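Local coordinates for protein GCN5-related N-acetyltransferase (Streptococcus suis, PDB 3G3S) that belongs to the GCN5-related N-acetyltransferase family and probably transfers an acetyl group from acetyl-CoA to an amine substrate, at residues G111-L116 with Q207-C212; R131-T136 with V164-G169; E154-L159 with G174-A179; G199-C204 with L229-K234. All blocks are in the same frame, centred on the assembly; numbering follows the deposited sequence.

Interaction 1 of 4, residues G111-L116 with Q207-C212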
loop_
_atom_site.group_PDB
_atom_site.type_symbol
_atom_site.label_atom_id
_atom_site.label_comp_id
_atom_site.label_asym_id
_atom_site.label_seq_id
_atom_site.Cartn_x
_atom_site.Cartn_y
_atom_site.Cartn_z
ATOM N N GLY A 111 23.564 -1.236 19.987
ATOM C CA GLY A 111 24.263 -1.513 21.258
ATOM C C GLY A 111 23.800 -0.563 22.336
ATOM O O GLY A 111 23.491 -0.957 23.457
ATOM N N HIS A 112 23.763 0.701 21.955
ATOM C CA HIS A 112 23.302 1.791 22.791
ATOM C C HIS A 112 21.861 1.587 23.230
ATOM O O HIS A 112 21.535 1.759 24.405
ATOM C CB HIS A 112 23.482 3.078 21.982
ATOM C CG HIS A 112 22.716 4.261 22.480
ATOM N ND1 HIS A 112 22.888 4.790 23.739
ATOM C CD2 HIS A 112 21.844 5.080 21.840
ATOM C CE1 HIS A 112 22.119 5.858 23.869
ATOM N NE2 HIS A 112 21.476 6.055 22.730
ATOM N N LEU A 113 21.002 1.202 22.296
ATOM C CA LEU A 113 19.593 1.017 22.617
ATOM C C LEU A 113 19.412 -0.112 23.599
ATOM O O LEU A 113 18.618 -0.007 24.535
ATOM C CB LEU A 113 18.767 0.738 21.353
ATOM C CG LEU A 113 18.675 1.910 20.372
ATOM C CD1 LEU A 113 18.042 1.420 19.110
ATOM C CD2 LEU A 113 17.911 3.123 20.967
ATOM N N GLN A 114 20.122 -1.208 23.369
ATOM C CA GLN A 114 20.015 -2.348 24.258
ATOM C C GLN A 114 20.497 -1.970 25.652
ATOM O O GLN A 114 19.909 -2.415 26.610
ATOM C CB GLN A 114 20.797 -3.559 23.737
ATOM C CG GLN A 114 20.519 -4.833 24.526
ATOM C CD GLN A 114 19.062 -5.301 24.440
ATOM O OE1 GLN A 114 18.526 -5.510 23.349
ATOM N NE2 GLN A 114 18.431 -5.494 25.596
ATOM N N LYS A 115 21.555 -1.166 25.768
ATOM C CA LYS A 115 22.013 -0.726 27.098
ATOM C C LYS A 115 20.924 0.029 27.858
ATOM O O LYS A 115 20.756 -0.180 29.050
ATOM C CB LYS A 115 23.259 0.153 27.023
ATOM C CG LYS A 115 23.792 0.562 28.402
ATOM N N LEU A 116 20.196 0.900 27.168
ATOM C CA LEU A 116 19.106 1.647 27.781
ATOM C C LEU A 116 18.039 0.686 28.289
ATOM O O LEU A 116 17.484 0.874 29.373
ATOM C CB LEU A 116 18.494 2.637 26.783
ATOM C CG LEU A 116 19.384 3.765 26.259
ATOM C CD1 LEU A 116 18.675 4.604 25.198
ATOM C CD2 LEU A 116 19.904 4.666 27.400
ATOM N N GLN A 207 13.364 -0.156 23.678
ATOM C CA GLN A 207 12.846 -1.513 23.437
ATOM C C GLN A 207 11.948 -1.581 22.225
ATOM O O GLN A 207 12.043 -2.499 21.420
ATOM C CB GLN A 207 12.060 -1.975 24.655
ATOM C CG GLN A 207 11.423 -3.388 24.610
ATOM C CD GLN A 207 12.436 -4.483 24.821
ATOM O OE1 GLN A 207 13.283 -4.725 23.963
ATOM N NE2 GLN A 207 12.344 -5.166 25.949
ATOM N N LEU A 208 11.029 -0.623 22.121
ATOM C CA LEU A 208 10.117 -0.582 20.978
ATOM C C LEU A 208 10.883 -0.459 19.655
ATOM O O LEU A 208 10.588 -1.186 18.705
ATOM C CB LEU A 208 9.127 0.581 21.124
ATOM C CG LEU A 208 8.112 0.757 19.988
ATOM C CD1 LEU A 208 7.338 -0.524 19.754
ATOM C CD2 LEU A 208 7.182 1.931 20.256
ATOM N N ILE A 209 11.849 0.462 19.608
ATOM C CA ILE A 209 12.688 0.690 18.418
ATOM C C ILE A 209 13.331 -0.638 18.054
ATOM O O ILE A 209 13.217 -1.100 16.935
ATOM C CB ILE A 209 13.755 1.784 18.669
ATOM C CG1 ILE A 209 13.075 3.159 18.784
ATOM C CG2 ILE A 209 14.851 1.795 17.537
ATOM C CD1 ILE A 209 13.938 4.308 19.302
ATOM N N LEU A 210 13.972 -1.284 19.029
ATOM C CA LEU A 210 14.608 -2.593 18.805
ATOM C C LEU A 210 13.625 -3.650 18.291
ATOM O O LEU A 210 13.953 -4.429 17.389
ATOM C CB LEU A 210 15.290 -3.081 20.086
ATOM C CG LEU A 210 16.587 -2.385 20.465
ATOM C CD1 LEU A 210 16.992 -2.768 21.888
ATOM C CD2 LEU A 210 17.713 -2.729 19.472
ATOM N N ALA A 211 12.414 -3.656 18.848
ATOM C CA ALA A 211 11.361 -4.558 18.401
ATOM C C ALA A 211 10.994 -4.282 16.934
ATOM O O ALA A 211 10.755 -5.215 16.145
ATOM C CB ALA A 211 10.131 -4.415 19.289
ATOM N N CYS A 212 10.918 -2.998 16.586
ATOM C CA CYS A 212 10.616 -2.575 15.224
ATOM C C CYS A 212 11.678 -3.011 14.248
ATOM O O CYS A 212 11.389 -3.670 13.258
ATOM C CB CYS A 212 10.477 -1.064 15.155
ATOM S SG CYS A 212 8.847 -0.556 15.778
#
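The amide of Q114 is the one flat group that touches the other helix. Methyl CD1 of L210 sits off one face of it, near the oxygen end, with Q114 OE1 3.5 Å from L210 CD1. The nitrogen edge is occupied within its own helix, where NE2 is hydrogen-bonded to OD1 of D118. This bond probably helps set how the amide is turned. The bend of Q114 at chi2 (63°) brings the amide round toward L210.

The rest is aliphatic. L113 and L210 lie alongside, pointing opposite ways, and L113 CB lies 3.9 Å from L210 CG. L113 CD1 reaches further and meets I209 CG2 at 3.6 Å, the two side chains nearly perpendicular. The helix axes cross at -133°, with a closest approach of 9.4 Å, so the helices run in broadly opposed directions but well off antiparallel.

Helix 110-118 forms an outer layer here. L113 and I209 both also touch L235 of helix 226-235 and F108. Helix 200-214 lies between helix 110-118 and the sheet, with L208 and I209 resting on strand 184-191.

Interaction 2 of 4, residues R131-T136 with V164-G169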
loop_
_atom_site.group_PDB
_atom_site.type_symbol
_atom_site.label_atom_id
_atom_site.label_comp_id
_atom_site.label_asym_id
_atom_site.label_seq_id
_atom_site.Cartn_x
_atom_site.Cartn_y
_atom_site.Cartn_z
ATOM N N ARG A 131 -3.190 -8.628 24.920
ATOM C CA ARG A 131 -4.623 -8.401 25.010
ATOM C C ARG A 131 -5.054 -7.759 26.334
ATOM O O ARG A 131 -5.892 -6.851 26.339
ATOM C CB ARG A 131 -5.310 -9.751 24.766
ATOM C CG ARG A 131 -6.826 -9.775 24.770
ATOM C CD ARG A 131 -7.337 -11.172 24.355
ATOM N NE ARG A 131 -6.890 -11.530 23.003
ATOM C CZ ARG A 131 -7.536 -11.233 21.871
ATOM N NH1 ARG A 131 -8.704 -10.592 21.896
ATOM N NH2 ARG A 131 -7.006 -11.592 20.700
ATOM N N ASN A 132 -4.484 -8.210 27.443
ATOM C CA ASN A 132 -4.854 -7.667 28.758
ATOM C C ASN A 132 -4.284 -6.278 29.025
ATOM O O ASN A 132 -4.977 -5.430 29.580
ATOM C CB ASN A 132 -4.485 -8.650 29.884
ATOM C CG ASN A 132 -5.433 -9.843 29.958
ATOM O OD1 ASN A 132 -6.297 -10.031 29.097
ATOM N ND2 ASN A 132 -5.281 -10.647 31.005
ATOM N N LEU A 133 -3.036 -6.043 28.631
ATOM C CA LEU A 133 -2.422 -4.722 28.784
ATOM C C LEU A 133 -3.059 -3.702 27.874
ATOM O O LEU A 133 -3.151 -2.544 28.250
ATOM C CB LEU A 133 -0.930 -4.802 28.572
ATOM C CG LEU A 133 -0.250 -5.541 29.723
ATOM C CD1 LEU A 133 1.195 -5.829 29.409
ATOM C CD2 LEU A 133 -0.372 -4.728 31.001
ATOM N N TYR A 134 -3.496 -4.129 26.691
ATOM C CA TYR A 134 -4.276 -3.254 25.815
ATOM C C TYR A 134 -5.409 -2.621 26.642
ATOM O O TYR A 134 -5.539 -1.396 26.722
ATOM C CB TYR A 134 -4.837 -4.051 24.630
ATOM C CG TYR A 134 -5.869 -3.328 23.772
ATOM C CD1 TYR A 134 -7.214 -3.396 24.087
ATOM C CD2 TYR A 134 -5.493 -2.600 22.643
ATOM C CE1 TYR A 134 -8.164 -2.747 23.330
ATOM C CE2 TYR A 134 -6.441 -1.932 21.873
ATOM C CZ TYR A 134 -7.775 -2.024 22.222
ATOM O OH TYR A 134 -8.750 -1.381 21.501
ATOM N N GLU A 135 -6.194 -3.452 27.307
ATOM C CA GLU A 135 -7.328 -2.947 28.075
ATOM C C GLU A 135 -6.901 -2.030 29.224
ATOM O O GLU A 135 -7.539 -1.007 29.488
ATOM C CB GLU A 135 -8.205 -4.124 28.560
ATOM C CG GLU A 135 -8.880 -4.949 27.407
ATOM C CD GLU A 135 -9.941 -4.165 26.583
ATOM O OE1 GLU A 135 -10.485 -3.155 27.098
ATOM O OE2 GLU A 135 -10.240 -4.588 25.428
ATOM N N THR A 136 -5.795 -2.375 29.885
ATOM C CA THR A 136 -5.282 -1.586 30.990
ATOM C C THR A 136 -4.870 -0.205 30.487
ATOM O O THR A 136 -5.107 0.774 31.169
ATOM C CB THR A 136 -4.084 -2.288 31.673
ATOM O OG1 THR A 136 -4.483 -3.597 32.082
ATOM C CG2 THR A 136 -3.603 -1.527 32.909
ATOM N N VAL A 164 5.160 -1.697 27.589
ATOM C CA VAL A 164 4.897 -0.961 28.801
ATOM C C VAL A 164 5.819 -1.367 29.931
ATOM O O VAL A 164 6.374 -2.454 29.918
ATOM C CB VAL A 164 3.437 -1.191 29.261
ATOM C CG1 VAL A 164 2.514 -0.595 28.268
ATOM C CG2 VAL A 164 3.136 -2.667 29.428
ATOM N N ILE A 165 5.972 -0.459 30.879
ATOM C CA ILE A 165 6.763 -0.681 32.076
ATOM C C ILE A 165 5.768 -0.740 33.243
ATOM O O ILE A 165 4.861 0.097 33.349
ATOM C CB ILE A 165 7.835 0.398 32.264
ATOM C CG1 ILE A 165 9.024 0.130 31.334
ATOM C CG2 ILE A 165 8.333 0.419 33.719
ATOM C CD1 ILE A 165 9.983 1.307 31.199
ATOM N N LEU A 166 5.894 -1.767 34.070
ATOM C CA LEU A 166 5.037 -1.928 35.224
ATOM C C LEU A 166 5.817 -1.717 36.514
ATOM O O LEU A 166 7.004 -2.009 36.588
ATOM C CB LEU A 166 4.420 -3.325 35.252
ATOM C CG LEU A 166 3.230 -3.744 34.389
ATOM C CD1 LEU A 166 3.428 -3.354 32.955
ATOM C CD2 LEU A 166 3.069 -5.233 34.531
ATOM N N HIS A 167 5.149 -1.222 37.538
ATOM C CA HIS A 167 5.781 -1.077 38.845
ATOM C C HIS A 167 4.710 -1.287 39.880
ATOM O O HIS A 167 3.654 -0.685 39.775
ATOM C CB HIS A 167 6.382 0.290 38.981
ATOM C CG HIS A 167 7.188 0.468 40.221
ATOM N ND1 HIS A 167 6.810 1.311 41.239
ATOM C CD2 HIS A 167 8.361 -0.087 40.603
ATOM C CE1 HIS A 167 7.724 1.275 42.192
ATOM N NE2 HIS A 167 8.675 0.432 41.832
ATOM N N LYS A 168 4.954 -2.163 40.848
ATOM C CA LYS A 168 3.932 -2.491 41.867
ATOM C C LYS A 168 2.625 -2.922 41.211
ATOM O O LYS A 168 1.542 -2.604 41.695
ATOM C CB LYS A 168 3.661 -1.306 42.806
ATOM C CG LYS A 168 4.889 -0.721 43.496
ATOM C CD LYS A 168 5.650 -1.765 44.290
ATOM C CE LYS A 168 6.543 -1.129 45.353
ATOM N NZ LYS A 168 5.754 -0.537 46.502
ATOM N N GLY A 169 2.746 -3.607 40.084
ATOM C CA GLY A 169 1.620 -4.075 39.336
ATOM C C GLY A 169 0.845 -3.072 38.500
ATOM O O GLY A 169 -0.149 -3.448 37.913
#
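L133 of helix 131-139 meets V164 and L166 of strand 162-167 through methyl groups alone. The closest pair is L133 CD1 and V164 CG2, 3.7 Å apart. With CG1 of V164 opposite the carbonyl carbon (chi1 -66°), CG2 is the branch left to face L133. The looser contact is L133 CD2 to L166 CD1, at 4.5 Å. V171 of the next strand extends this apolar patch and touches both L133 and L166.

Backbone hydrogen bonds set the strand in place. V164 pairs with K127 and L166 with D125 on one side, while I165 pairs with V172 and S173 on the other. This order, a strand, two helices, then antiparallel strands, is the start of the GNAT fold. Side chains alternate across the sheet. V164 and L166 face helix 131-139, and I165 faces the other way, toward helix 200-214.

Polar contacts lie at the margin, within the helix and its lead-in. L133 N is hydrogen-bonded to D130 OD1 at the start of the helix. One turn on, the backbone bond from T136 N to N132 O continues the helix past L133.

Interaction 3 of 4, residues E154-L159 with G174-A179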
loop_
_atom_site.group_PDB
_atom_site.type_symbol
_atom_site.label_atom_id
_atom_site.label_comp_id
_atom_site.label_asym_id
_atom_site.label_seq_id
_atom_site.Cartn_x
_atom_site.Cartn_y
_atom_site.Cartn_z
ATOM N N GLU A 154 -7.953 -6.544 18.448
ATOM C CA GLU A 154 -7.622 -7.393 17.332
ATOM C C GLU A 154 -6.813 -6.603 16.307
ATOM O O GLU A 154 -5.758 -7.053 15.849
ATOM C CB GLU A 154 -8.917 -7.928 16.681
ATOM C CG GLU A 154 -9.944 -8.565 17.664
ATOM C CD GLU A 154 -9.409 -9.793 18.331
ATOM O OE1 GLU A 154 -8.311 -10.244 17.936
ATOM O OE2 GLU A 154 -10.101 -10.338 19.215
ATOM N N GLN A 155 -7.304 -5.424 15.944
ATOM C CA GLN A 155 -6.565 -4.563 15.038
ATOM C C GLN A 155 -5.224 -4.130 15.676
ATOM O O GLN A 155 -4.174 -4.165 15.020
ATOM C CB GLN A 155 -7.397 -3.354 14.660
ATOM C CG GLN A 155 -6.883 -2.675 13.406
ATOM C CD GLN A 155 -7.562 -1.362 13.104
ATOM O OE1 GLN A 155 -7.681 -0.485 13.969
ATOM N NE2 GLN A 155 -7.924 -1.180 11.851
ATOM N N PHE A 156 -5.232 -3.756 16.957
ATOM C CA PHE A 156 -3.983 -3.345 17.584
ATOM C C PHE A 156 -2.970 -4.468 17.535
ATOM O O PHE A 156 -1.837 -4.249 17.157
ATOM C CB PHE A 156 -4.141 -2.912 19.034
ATOM C CG PHE A 156 -2.829 -2.582 19.669
ATOM C CD1 PHE A 156 -2.239 -1.350 19.433
ATOM C CD2 PHE A 156 -2.155 -3.519 20.451
ATOM C CE1 PHE A 156 -1.012 -1.025 19.967
ATOM C CE2 PHE A 156 -0.914 -3.206 21.007
ATOM C CZ PHE A 156 -0.332 -1.959 20.735
ATOM N N LEU A 157 -3.374 -5.675 17.909
ATOM C CA LEU A 157 -2.430 -6.798 17.880
ATOM C C LEU A 157 -1.993 -7.152 16.452
ATOM O O LEU A 157 -0.870 -7.542 16.225
ATOM C CB LEU A 157 -3.029 -8.025 18.593
ATOM C CG LEU A 157 -3.153 -7.942 20.113
ATOM C CD1 LEU A 157 -3.792 -9.193 20.681
ATOM C CD2 LEU A 157 -1.791 -7.707 20.753
ATOM N N ASP A 158 -2.871 -6.976 15.475
ATOM C CA ASP A 158 -2.538 -7.281 14.107
ATOM C C ASP A 158 -1.578 -6.261 13.487
ATOM O O ASP A 158 -0.533 -6.638 12.918
ATOM C CB ASP A 158 -3.834 -7.328 13.312
ATOM C CG ASP A 158 -3.635 -7.806 11.896
ATOM O OD1 ASP A 158 -2.720 -8.640 11.653
ATOM O OD2 ASP A 158 -4.414 -7.350 11.023
ATOM N N LEU A 159 -1.912 -4.972 13.622
ATOM C CA LEU A 159 -1.171 -3.875 12.978
ATOM C C LEU A 159 -0.294 -3.010 13.884
ATOM O O LEU A 159 0.588 -2.304 13.394
ATOM C CB LEU A 159 -2.169 -2.932 12.293
ATOM C CG LEU A 159 -3.179 -3.542 11.308
ATOM C CD1 LEU A 159 -4.003 -2.413 10.670
ATOM C CD2 LEU A 159 -2.497 -4.358 10.242
ATOM N N GLY A 174 5.068 3.684 28.889
ATOM C CA GLY A 174 4.890 2.879 27.697
ATOM C C GLY A 174 5.298 3.601 26.433
ATOM O O GLY A 174 5.322 4.863 26.364
ATOM N N ALA A 175 5.689 2.791 25.451
ATOM C CA ALA A 175 6.077 3.265 24.123
ATOM C C ALA A 175 5.335 2.370 23.170
ATOM O O ALA A 175 5.485 1.150 23.223
ATOM C CB ALA A 175 7.558 3.157 23.897
ATOM N N SER A 176 4.504 2.946 22.314
ATOM C CA SER A 176 3.650 2.130 21.447
ATOM C C SER A 176 3.338 2.810 20.129
ATOM O O SER A 176 3.710 3.951 19.894
ATOM C CB SER A 176 2.336 1.778 22.184
ATOM O OG SER A 176 1.479 0.947 21.428
ATOM N N SER A 177 2.688 2.064 19.252
ATOM C CA SER A 177 2.351 2.560 17.961
ATOM C C SER A 177 1.085 3.413 18.031
ATOM O O SER A 177 0.016 2.882 18.279
ATOM C CB SER A 177 2.122 1.397 17.011
ATOM O OG SER A 177 1.231 0.472 17.577
ATOM N N TYR A 178 1.230 4.718 17.834
ATOM C CA TYR A 178 0.066 5.618 17.719
ATOM C C TYR A 178 -0.688 5.331 16.406
ATOM O O TYR A 178 -1.950 5.475 16.282
ATOM C CB TYR A 178 0.571 7.049 17.699
ATOM C CG TYR A 178 -0.524 8.122 17.694
ATOM C CD1 TYR A 178 -1.073 8.591 18.902
ATOM C CD2 TYR A 178 -0.957 8.695 16.520
ATOM C CE1 TYR A 178 -2.060 9.587 18.908
ATOM C CE2 TYR A 178 -1.961 9.697 16.521
ATOM C CZ TYR A 178 -2.494 10.134 17.714
ATOM O OH TYR A 178 -3.466 11.121 17.700
ATOM N N ALA A 179 0.113 4.953 15.413
ATOM C CA ALA A 179 -0.315 4.563 14.094
ATOM C C ALA A 179 0.741 3.628 13.481
ATOM O O ALA A 179 1.896 3.515 13.956
ATOM C CB ALA A 179 -0.518 5.795 13.207
#
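F156 of helix 153-159 points its ring at two successive serines, S176 and S177, of strand 170-181. The strand comes in with G174, which has no side chain to offer the helix. A175 follows and faces the far side of the sheet, against C204 and L208 of helix 200-214.

S176 turns to the near side. Its OG lies at the edge of the F156 ring, near the ring plane, about 3.5 Å from both F156 CZ and F156 CE1. F156 CG is anti to the backbone N (chi1 176°), and this extends the ring from the helix toward the strand. S177 also faces the helix. Its OG is 3.6 Å from F156 CE1, in an oblique approach. At Y178 the chain turns a corner, and its side chain points away from the helix.

Both serine hydroxyls are buried and have backbone partners. S176 OG has L146 O and L161 O as partners; its single proton can serve one fully, or be shared. S177 OG is hydrogen-bonded to L161 N. The rim of a phenyl ring is slightly positive, so the in-plane approach of S176 OG may give a weakly favourable C-H to oxygen contact with that edge.

Interaction 4 of 4, residues G199-C204 with L229-K234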
loop_
_atom_site.group_PDB
_atom_site.type_symbol
_atom_site.label_atom_id
_atom_site.label_comp_id
_atom_site.label_asym_id
_atom_site.label_seq_id
_atom_site.Cartn_x
_atom_site.Cartn_y
_atom_site.Cartn_z
ATOM N N GLY A 199 13.754 8.091 33.590
ATOM C CA GLY A 199 14.317 7.433 32.397
ATOM C C GLY A 199 13.526 6.244 31.895
ATOM O O GLY A 199 14.039 5.438 31.124
ATOM N N LEU A 200 12.269 6.137 32.331
ATOM C CA LEU A 200 11.432 5.048 31.909
ATOM C C LEU A 200 11.048 5.159 30.423
ATOM O O LEU A 200 11.046 4.158 29.698
ATOM C CB LEU A 200 10.191 4.962 32.799
ATOM C CG LEU A 200 10.427 4.716 34.303
ATOM C CD1 LEU A 200 9.122 4.499 35.025
ATOM C CD2 LEU A 200 11.358 3.545 34.585
ATOM N N ALA A 201 10.698 6.362 29.983
ATOM C CA ALA A 201 10.319 6.605 28.581
ATOM C C ALA A 201 11.388 6.115 27.587
ATOM O O ALA A 201 11.093 5.449 26.598
ATOM C CB ALA A 201 10.050 8.109 28.371
ATOM N N LYS A 202 12.630 6.431 27.921
ATOM C CA LYS A 202 13.831 6.106 27.169
ATOM C C LYS A 202 14.033 4.588 27.076
ATOM O O LYS A 202 14.375 4.062 26.029
ATOM C CB LYS A 202 14.979 6.798 27.904
ATOM C CG LYS A 202 16.333 6.809 27.291
ATOM C CD LYS A 202 17.327 7.578 28.221
ATOM C CE LYS A 202 17.642 6.821 29.539
ATOM N NZ LYS A 202 18.276 7.650 30.629
ATOM N N ALA A 203 13.785 3.883 28.176
ATOM C CA ALA A 203 13.904 2.441 28.191
ATOM C C ALA A 203 12.837 1.764 27.328
ATOM O O ALA A 203 13.153 0.840 26.577
ATOM C CB ALA A 203 13.842 1.912 29.644
ATOM N N CYS A 204 11.574 2.172 27.450
ATOM C CA CYS A 204 10.532 1.537 26.638
ATOM C C CYS A 204 10.604 1.980 25.172
ATOM O O CYS A 204 10.188 1.229 24.304
ATOM C CB CYS A 204 9.117 1.746 27.235
ATOM S SG CYS A 204 8.666 3.422 27.665
ATOM N N LEU A 229 11.855 15.952 21.652
ATOM C CA LEU A 229 12.877 15.963 20.623
ATOM C C LEU A 229 14.187 15.516 21.230
ATOM O O LEU A 229 14.875 14.659 20.655
ATOM C CB LEU A 229 13.043 17.342 19.988
ATOM C CG LEU A 229 14.225 17.460 19.021
ATOM C CD1 LEU A 229 14.095 16.469 17.857
ATOM C CD2 LEU A 229 14.352 18.870 18.546
ATOM N N LYS A 230 14.509 16.091 22.395
ATOM C CA LYS A 230 15.774 15.766 23.081
ATOM C C LYS A 230 15.878 14.294 23.433
ATOM O O LYS A 230 16.964 13.734 23.379
ATOM C CB LYS A 230 15.983 16.656 24.304
ATOM C CG LYS A 230 16.317 18.114 23.948
ATOM N N LEU A 231 14.757 13.670 23.788
ATOM C CA LEU A 231 14.697 12.236 24.021
ATOM C C LEU A 231 15.000 11.492 22.725
ATOM O O LEU A 231 15.847 10.581 22.679
ATOM C CB LEU A 231 13.313 11.841 24.528
ATOM C CG LEU A 231 12.976 10.358 24.704
ATOM C CD1 LEU A 231 14.096 9.566 25.392
ATOM C CD2 LEU A 231 11.656 10.210 25.459
ATOM N N ALA A 232 14.295 11.872 21.661
ATOM C CA ALA A 232 14.503 11.253 20.366
ATOM C C ALA A 232 15.976 11.336 19.977
ATOM O O ALA A 232 16.504 10.362 19.459
ATOM C CB ALA A 232 13.622 11.904 19.280
ATOM N N GLU A 233 16.632 12.477 20.242
ATOM C CA GLU A 233 18.064 12.655 19.906
ATOM C C GLU A 233 18.915 11.659 20.680
ATOM O O GLU A 233 19.852 11.084 20.125
ATOM C CB GLU A 233 18.524 14.087 20.144
ATOM C CG GLU A 233 17.958 15.049 19.111
ATOM C CD GLU A 233 18.149 16.514 19.454
ATOM O OE1 GLU A 233 18.341 16.861 20.646
ATOM O OE2 GLU A 233 18.075 17.340 18.515
ATOM N N LYS A 234 18.553 11.394 21.930
ATOM C CA LYS A 234 19.262 10.382 22.727
ATOM C C LYS A 234 19.075 9.011 22.123
ATOM O O LYS A 234 19.964 8.188 22.211
ATOM C CB LYS A 234 18.803 10.375 24.186
ATOM C CG LYS A 234 19.193 11.655 24.966
#
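L231 of helix 226-235 overlaps A201 and K202 of helix 200-214 with its two methyls, one on each residue. L231 CD2 lies 3.9 Å from A201 CB. L231 CD1 lies 3.8 Å from K202 CB and also comes within 3.9 Å of K202 CA, so it rests against the base of the lysine. L231 CG is anti to the backbone N (chi1 174°), which extends the isobutyl group across to the other helix.

Only the near part of K202 joins in. The lysine and leucine side chains cross at a slant. The lysine chain bends at chi3 (70°), and the amine end turns from L231 toward helix 110-118. The small A201 lets L231 CD2 come near the first turn of helix 200-214.

The contact lies near the surface. On the sheet side L231 also touches W221 of strand 218-223. L200 and C204 face the other way, onto strands 162-167 and 170-181.

The sequence RGLGLA leading into helix 200-214, with G199 as its N-cap, matches the R/Q-x-x-G-x-G/A motif of GNAT enzymes. In relatives that turn and helix start bind the pyrophosphate of acetyl-CoA, so this end of the helix probably does the same.

How the interactions relate
Interactions 2 and 3 are nested along the chain inside the loop closed by interaction 1. Their own segments alternate, and both precede interaction 4. Interactions 1 and 4 share helix 200-214, with centres about 11 Å apart, and H112 NE2 to K234 O (2.7 Å, a probable hydrogen bond) joins them. Interactions 2 and 3 have centres about 14 Å apart and use neighbouring strands, 162-167 and 170-181. The salt bridge from R131 NH1 to E154 OE2 (3.0 Å) ties their helices. The sheet lies between the two pairs: I165 and A175 touch helix 200-214 on one face, while V164 and S176 meet helices 131-139 and 153-159 on the other. Together they form the helix-sheet-helix layers of a GNAT domain.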